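Local coordinates for protein 3,4-dihydroxy-2-butanone 4-phosphate synthase (Acinetobacter baumannii, PDB 6MNZ) that probably converts D-ribulose 5-phosphate to formate and 3,4-dihydroxy-2-butanone 4-phosphate, a magnesium- or manganese-dependent step of riboflavin biosynthesis, at residues Glu28-Leu33 against Ile162-Lys167; Val56-Ser61 against Glu157-Ile162. All coordinates share one frame; numbering follows the deposited sequence.

In the fold
Strand 160-164 is common to both contacts, which lie on its two flanks: strand 31-36 pairs with it in contact 1 and strand 57-60 in contact 2, both antiparallel, within the mixed sheet of the DHBP synthase domain. I162 belongs to both. The two are largely buried, but they differ in chemistry. Contact 1 sits toward the end of the shared strand where carboxylates gather on one face, and partly exposed E30 and E164 take part; contact 2 has a hydroxyl pair and aliphatic packing among almost wholly buried residues. The contacts meet where C163 SG packs on V56 CG2, 3.8 Å away.

Contact 1: Glu28-Leu33 against Ile162-Lys167; sequences ENEGDL and ICEIIK
D32 and E164 face each other as a non-hydrogen-bonded antiparallel pair, joining strand 31-36 to strand 160-164 in the mixed sheet of the DHBP synthase domain. The backbone bonds lie to both sides of this pair. I165 N donates to G31 O at 2.8 Å. At the next pair L33 and C163 exchange bonds: C163 N to L33 O is 3.2 Å, while the return bond from L33 N is weak. D32 CA also points a C-H at C163 O, and beyond the L33/C163 pair I162 CA does the same to L33 O.

On the face of D32 and E164 the chemistry is acidic. Their side chains run side by side in the same direction, carboxylate planes 40° apart, and D32 OD1 lies 4.0 Å from E164 CG. E30 crosses E164 at a slant, its OE1 3.6 Å from that same CG, the two carboxylate planes 58° apart. The chain of E164 bends at chi2 (91°), and its OE1 accepts a weak bond from L55 N. E28, D32 and E164 are predicted for metal or substrate binding or for catalysis, and H143, a predicted metal ligand, touches E28 and D32; this face is thus probably the active site.

Apolar packing takes over on the opposite face, where L33 also rests on F47 and M48 of helix 42-52. The L33 and I165 side chains run nearly perpendicular, with L33 CG 4.1 Å from I165 CD1.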
ATOM      1  N   GLU A  28      11.470   2.751  17.983  1.00 28.53           N
ATOM      2  CA  GLU A  28      11.750   1.613  18.850  1.00 29.47           C
ATOM      3  C   GLU A  28      12.393   2.039  20.152  1.00 28.73           C
ATOM      4  O   GLU A  28      12.102   1.462  21.201  1.00 41.15           O
ATOM      5  CB  GLU A  28      12.683   0.607  18.160  1.00 35.96           C
ATOM      6  CG  GLU A  28      12.091  -0.155  16.984  1.00 31.13           C
ATOM      7  CD  GLU A  28      13.074  -1.160  16.404  1.00 42.46           C
ATOM      8  OE1 GLU A  28      12.681  -1.940  15.511  1.00 59.12           O
ATOM      9  OE2 GLU A  28      14.250  -1.155  16.827  1.00 41.06           O
ATOM     10  N   ASN A  29      13.250   3.059  20.107  1.00 40.45           N
ATOM     11  CA  ASN A  29      13.865   3.618  21.306  1.00 41.25           C
ATOM     12  C   ASN A  29      14.787   2.590  21.961  1.00 36.76           C
ATOM     13  O   ASN A  29      14.735   2.357  23.168  1.00 31.05           O
ATOM     14  CB  ASN A  29      12.791   4.102  22.281  1.00 37.47           C
ATOM     15  CG  ASN A  29      13.344   5.009  23.351  1.00 27.34           C
ATOM     16  OD1 ASN A  29      14.381   5.643  23.167  1.00 28.20           O
ATOM     17  ND2 ASN A  29      12.721   4.981  24.519  1.00 26.56           N
ATOM     18  N   GLU A  30      15.669   2.010  21.152  1.00 32.33           N
ATOM     19  CA  GLU A  30      16.582   0.973  21.601  1.00 30.04           C
ATOM     20  C   GLU A  30      17.985   1.292  21.109  1.00 29.55           C
ATOM     21  O   GLU A  30      18.171   1.889  20.046  1.00 36.26           O
ATOM     22  CB  GLU A  30      16.142  -0.409  21.101  1.00 54.97           C
ATOM     23  CG  GLU A  30      14.837  -0.900  21.714  1.00 41.34           C
ATOM     24  CD  GLU A  30      14.413  -2.262  21.192  1.00 35.94           C
ATOM     25  OE1 GLU A  30      14.973  -2.716  20.172  1.00 43.81           O
ATOM     26  OE2 GLU A  30      13.455  -2.837  21.750  1.00 36.97           O
ATOM     27  N   GLY A  31      18.968   0.713  21.795  1.00 29.77           N
ATOM     28  CA  GLY A  31      20.356   0.763  21.372  1.00 27.98           C
ATOM     29  C   GLY A  31      20.826  -0.613  20.930  1.00 26.89           C
ATOM     30  O   GLY A  31      20.489  -1.622  21.553  1.00 33.81           O
ATOM     31  N   ASP A  32      21.486  -0.643  19.777  1.00 20.23           N
ATOM     32  CA  ASP A  32      22.083  -1.856  19.239  1.00 29.16           C
ATOM     33  C   ASP A  32      23.589  -1.669  19.157  1.00 29.79           C
ATOM     34  O   ASP A  32      24.063  -0.730  18.508  1.00 36.09           O
ATOM     35  CB  ASP A  32      21.524  -2.185  17.853  1.00 31.55           C
ATOM     36  CG  ASP A  32      20.071  -2.598  17.894  1.00 23.47           C
ATOM     37  OD1 ASP A  32      19.335  -2.111  18.776  1.00 33.14           O
ATOM     38  OD2 ASP A  32      19.629  -3.272  16.941  1.00 27.81           O
ATOM     39  N   LEU A  33      24.335  -2.633  19.689  1.00 31.12           N
ATOM     40  CA  LEU A  33      25.685  -2.872  19.201  1.00 29.65           C
ATOM     41  C   LEU A  33      25.649  -3.152  17.704  1.00 29.39           C
ATOM     42  O   LEU A  33      24.676  -3.705  17.187  1.00 31.32           O
ATOM     43  CB  LEU A  33      26.323  -4.049  19.936  1.00 40.23           C
ATOM     44  CG  LEU A  33      26.502  -3.928  21.450  1.00 44.95           C
ATOM     45  CD1 LEU A  33      26.915  -5.277  22.026  1.00 25.19           C
ATOM     46  CD2 LEU A  33      27.523  -2.857  21.802  1.00 48.56           C
ATOM     47  N   ILE A 162      24.130  -6.826  14.449  1.00 21.15           N
ATOM     48  CA  ILE A 162      23.504  -5.926  15.408  1.00 23.10           C
ATOM     49  C   ILE A 162      22.757  -6.738  16.456  1.00 38.03           C
ATOM     50  O   ILE A 162      22.254  -7.832  16.185  1.00 46.56           O
ATOM     51  CB  ILE A 162      22.557  -4.919  14.716  1.00 24.91           C
ATOM     52  CG1 ILE A 162      21.320  -5.627  14.157  1.00 36.29           C
ATOM     53  CG2 ILE A 162      23.293  -4.184  13.607  1.00 25.93           C
ATOM     54  CD1 ILE A 162      20.340  -4.691  13.481  1.00 32.20           C
ATOM     55  N   CYS A 163      22.692  -6.188  17.667  1.00 30.42           N
ATOM     56  CA  CYS A 163      22.115  -6.879  18.813  1.00 29.49           C
ATOM     57  C   CYS A 163      21.539  -5.839  19.761  1.00 26.21           C
ATOM     58  O   CYS A 163      22.249  -4.915  20.168  1.00 29.50           O
ATOM     59  CB  CYS A 163      23.171  -7.735  19.524  1.00 37.51           C
ATOM     60  SG  CYS A 163      22.532  -8.889  20.766  1.00 33.42           S
ATOM     61  N   GLU A 164      20.301  -6.056  20.199  1.00 30.49           N
ATOM     62  CA  GLU A 164      19.658  -5.123  21.114  1.00 32.25           C
ATOM     63  C   GLU A 164      20.355  -5.135  22.471  1.00 38.55           C
ATOM     64  O   GLU A 164      20.741  -6.190  22.980  1.00 50.52           O
ATOM     65  CB  GLU A 164      18.182  -5.479  21.287  1.00 27.85           C
ATOM     66  CG  GLU A 164      17.358  -5.381  20.018  1.00 26.38           C
ATOM     67  CD  GLU A 164      17.301  -6.689  19.256  1.00 24.88           C
ATOM     68  OE1 GLU A 164      18.297  -7.440  19.303  1.00 27.15           O
ATOM     69  OE2 GLU A 164      16.192  -7.065  18.819  1.00 30.86           O
ATOM     70  N   ILE A 165      20.439  -3.963  23.092  1.00 33.70           N
ATOM     71  CA  ILE A 165      21.081  -3.802  24.393  1.00 37.99           C
ATOM     72  C   ILE A 165      19.985  -3.776  25.452  1.00 31.77           C
ATOM     73  O   ILE A 165      19.211  -2.816  25.541  1.00 29.19           O
ATOM     74  CB  ILE A 165      21.946  -2.535  24.440  1.00 32.84           C
ATOM     75  CG1 ILE A 165      23.130  -2.677  23.479  1.00 28.87           C
ATOM     76  CG2 ILE A 165      22.445  -2.275  25.860  1.00 40.66           C
ATOM     77  CD1 ILE A 165      23.906  -1.392  23.248  1.00 28.12           C
ATOM     78  N   ILE A 166      19.895  -4.848  26.234  1.00 30.09           N
ATOM     79  CA  ILE A 166      18.863  -5.012  27.251  1.00 39.91           C
ATOM     80  C   ILE A 166      19.507  -4.828  28.618  1.00 27.36           C
ATOM     81  O   ILE A 166      20.530  -5.455  28.919  1.00 33.51           O
ATOM     82  CB  ILE A 166      18.179  -6.386  27.148  1.00 35.83           C
ATOM     83  CG1 ILE A 166      17.754  -6.670  25.705  1.00 38.59           C
ATOM     84  CG2 ILE A 166      16.970  -6.450  28.071  1.00 29.56           C
ATOM     85  CD1 ILE A 166      17.170  -8.054  25.497  1.00 39.07           C
ATOM     86  N   LYS A 167      18.889  -3.999  29.456  1.00 28.44           N
ATOM     87  CA  LYS A 167      19.429  -3.742  30.783  1.00 34.57           C
ATOM     88  C   LYS A 167      19.560  -5.044  31.566  1.00 35.88           C
ATOM     89  O   LYS A 167      18.838  -6.016  31.330  1.00 39.57           O
ATOM     90  CB  LYS A 167      18.534  -2.759  31.538  1.00 31.25           C
ATOM     91  CG  LYS A 167      18.519  -1.359  30.934  1.00 30.81           C
ATOM     92  CD  LYS A 167      17.553  -0.437  31.665  1.00 34.32           C
ATOM     93  CE  LYS A 167      17.902  -0.321  33.141  1.00 30.26           C
ATOM     94  NZ  LYS A 167      17.322   0.897  33.763  1.00 32.93           N
TER

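Contact 2: Val56-Ser61 against Glu157-Ile162; sequences VCLTLS and EPASVI
T59 OG1 and S160 OG lie 2.7 Å apart in a hydrogen bond that either hydroxyl could donate. Both oxygens sit between their own backbone N and carbonyl carbon (chi1 65° and 76°), which brings the two hydroxyls together on one face of the antiparallel pair formed by strands 57-60 and 160-164.

C57 and I162 exchange two backbone bonds: C57 N reaches I162 O at 2.8 Å, and I162 N returns to C57 O at 3.0 Å. T59 N meets S160 O at 2.7 Å, but the reciprocal bond from S160 N is weak.

Beside the hydroxyls, T59 CG2 touches I162 CD1 at 3.7 Å, the side chain of T59 turned square to that of I162, and C57 CB lies 4.1 Å from I162 CG1. The other face is aliphatic. V161 CG1, anti to its backbone N (chi1 -178°), meets V56 CG1 at 3.6 Å, while V161 CG2 faces L58 CD1 at 4.1 Å. I108 of helix 101-112 packs on both L58 and V161.

Just past strand 57-60, S61 OG accepts from R64 N as the N-cap of helix 62-68. With strands 127-131 and 31-36 flanking the pair, this is the interior of a mixed sheet covered by helices, the alpha/beta core of the DHBP synthase domain.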
ATOM      1  N   VAL A  56      21.080 -11.463  18.166  1.00 44.50           N
ATOM      2  CA  VAL A  56      22.136 -11.205  17.195  1.00 37.14           C
ATOM      3  C   VAL A  56      21.570 -11.371  15.791  1.00 33.15           C
ATOM      4  O   VAL A  56      21.095 -12.451  15.422  1.00 34.60           O
ATOM      5  CB  VAL A  56      23.331 -12.137  17.426  1.00 39.03           C
ATOM      6  CG1 VAL A  56      24.324 -12.029  16.278  1.00 38.42           C
ATOM      7  CG2 VAL A  56      23.999 -11.808  18.752  1.00 41.40           C
ATOM      8  N   CYS A  57      21.681 -10.322  14.983  1.00 39.63           N
ATOM      9  CA  CYS A  57      21.138 -10.304  13.634  1.00 32.57           C
ATOM     10  C   CYS A  57      22.205  -9.796  12.675  1.00 34.71           C
ATOM     11  O   CYS A  57      23.270  -9.340  13.097  1.00 32.30           O
ATOM     12  CB  CYS A  57      19.879  -9.432  13.557  1.00 27.11           C
ATOM     13  SG  CYS A  57      18.483 -10.086  14.505  1.00 24.36           S
ATOM     14  N   LEU A  58      22.001 -10.095  11.391  1.00 42.83           N
ATOM     15  CA  LEU A  58      22.990  -9.836  10.343  1.00 34.61           C
ATOM     16  C   LEU A  58      22.303  -9.045   9.233  1.00 35.57           C
ATOM     17  O   LEU A  58      21.497  -9.596   8.481  1.00 38.87           O
ATOM     18  CB  LEU A  58      23.585 -11.134   9.806  1.00 30.14           C
ATOM     19  CG  LEU A  58      24.376 -10.962   8.507  1.00 35.11           C
ATOM     20  CD1 LEU A  58      25.487  -9.948   8.688  1.00 35.37           C
ATOM     21  CD2 LEU A  58      24.914 -12.289   7.993  1.00 36.42           C
ATOM     22  N   THR A  59      22.515  -7.734   9.217  1.00 31.36           N
ATOM     23  CA  THR A  59      21.883  -6.890   8.213  1.00 34.08           C
ATOM     24  C   THR A  59      22.525  -7.121   6.849  1.00 29.83           C
ATOM     25  O   THR A  59      23.749  -7.242   6.745  1.00 29.04           O
ATOM     26  CB  THR A  59      22.002  -5.424   8.623  1.00 31.40           C
ATOM     27  OG1 THR A  59      23.381  -5.035   8.619  1.00 38.87           O
ATOM     28  CG2 THR A  59      21.426  -5.220  10.020  1.00 25.43           C
ATOM     29  N   LEU A  60      21.687  -7.391   5.846  1.00 29.50           N
ATOM     30  CA  LEU A  60      22.129  -7.601   4.475  1.00 33.84           C
ATOM     31  C   LEU A  60      21.417  -6.621   3.552  1.00 34.13           C
ATOM     32  O   LEU A  60      20.221  -6.352   3.714  1.00 31.69           O
ATOM     33  CB  LEU A  60      21.849  -9.029   3.977  1.00 30.60           C
ATOM     34  CG  LEU A  60      22.788 -10.155   4.406  1.00 29.36           C
ATOM     35  CD1 LEU A  60      22.709 -10.295   5.884  1.00 30.06           C
ATOM     36  CD2 LEU A  60      22.440 -11.498   3.751  1.00 28.38           C
ATOM     37  N   SER A  61      22.062  -6.365   2.420  1.00 30.44           N
ATOM     38  CA  SER A  61      21.410  -5.696   1.308  1.00 34.15           C
ATOM     39  C   SER A  61      20.522  -6.667   0.536  1.00 38.31           C
ATOM     40  O   SER A  61      20.721  -7.885   0.549  1.00 47.51           O
ATOM     41  CB  SER A  61      22.451  -5.085   0.373  1.00 32.03           C
ATOM     42  OG  SER A  61      23.160  -6.096  -0.323  1.00 27.30           O
ATOM     43  N   GLU A 157      31.630  -4.256   2.792  1.00 41.65           N
ATOM     44  CA  GLU A 157      30.375  -4.876   2.397  1.00 36.45           C
ATOM     45  C   GLU A 157      29.229  -4.274   3.209  1.00 41.47           C
ATOM     46  O   GLU A 157      29.342  -4.166   4.438  1.00 50.03           O
ATOM     47  CB  GLU A 157      30.440  -6.387   2.619  1.00 45.04           C
ATOM     48  CG  GLU A 157      29.883  -7.214   1.472  1.00 42.54           C
ATOM     49  CD  GLU A 157      28.368  -7.190   1.417  1.00 56.06           C
ATOM     50  OE1 GLU A 157      27.736  -7.553   2.430  1.00 58.91           O
ATOM     51  OE2 GLU A 157      27.818  -7.012   0.307  1.00 55.59           O
ATOM     52  N   PRO A 158      28.110  -3.891   2.573  1.00 40.97           N
ATOM     53  CA  PRO A 158      27.036  -3.243   3.341  1.00 34.07           C
ATOM     54  C   PRO A 158      26.365  -4.209   4.304  1.00 44.90           C
ATOM     55  O   PRO A 158      25.169  -4.493   4.184  1.00 42.19           O
ATOM     56  CB  PRO A 158      26.059  -2.758   2.258  1.00 38.09           C
ATOM     57  CG  PRO A 158      26.832  -2.768   0.985  1.00 45.71           C
ATOM     58  CD  PRO A 158      27.848  -3.857   1.123  1.00 45.14           C
ATOM     59  N   ALA A 159      27.150  -4.766   5.224  1.00 42.52           N
ATOM     60  CA  ALA A 159      26.696  -5.838   6.100  1.00 26.17           C
ATOM     61  C   ALA A 159      27.204  -5.574   7.508  1.00 39.08           C
ATOM     62  O   ALA A 159      28.403  -5.362   7.708  1.00 52.16           O
ATOM     63  CB  ALA A 159      27.187  -7.203   5.607  1.00 28.66           C
ATOM     64  N   SER A 160      26.306  -5.669   8.484  1.00 39.58           N
ATOM     65  CA  SER A 160      26.652  -5.452   9.880  1.00 31.45           C
ATOM     66  C   SER A 160      25.955  -6.499  10.733  1.00 43.14           C
ATOM     67  O   SER A 160      24.928  -7.064  10.347  1.00 38.84           O
ATOM     68  CB  SER A 160      26.254  -4.051  10.352  1.00 31.39           C
ATOM     69  OG  SER A 160      24.857  -3.986  10.574  1.00 34.25           O
ATOM     70  N   VAL A 161      26.494  -6.708  11.930  1.00 41.78           N
ATOM     71  CA  VAL A 161      25.880  -7.564  12.938  1.00 25.07           C
ATOM     72  C   VAL A 161      25.401  -6.680  14.079  1.00 28.35           C
ATOM     73  O   VAL A 161      26.153  -5.828  14.567  1.00 30.81           O
ATOM     74  CB  VAL A 161      26.866  -8.631  13.447  1.00 34.79           C
ATOM     75  CG1 VAL A 161      26.188  -9.541  14.459  1.00 36.94           C
ATOM     76  CG2 VAL A 161      27.426  -9.439  12.281  1.00 29.83           C
ATOM     77  N   ILE A 162      24.130  -6.826  14.449  1.00 21.15           N
ATOM     78  CA  ILE A 162      23.504  -5.926  15.408  1.00 23.10           C
ATOM     79  C   ILE A 162      22.757  -6.738  16.456  1.00 38.03           C
ATOM     80  O   ILE A 162      22.254  -7.832  16.185  1.00 46.56           O
ATOM     81  CB  ILE A 162      22.557  -4.919  14.716  1.00 24.91           C
ATOM     82  CG1 ILE A 162      21.320  -5.627  14.157  1.00 36.29           C
ATOM     83  CG2 ILE A 162      23.293  -4.184  13.607  1.00 25.93           C
ATOM     84  CD1 ILE A 162      20.340  -4.691  13.481  1.00 32.20           C
TER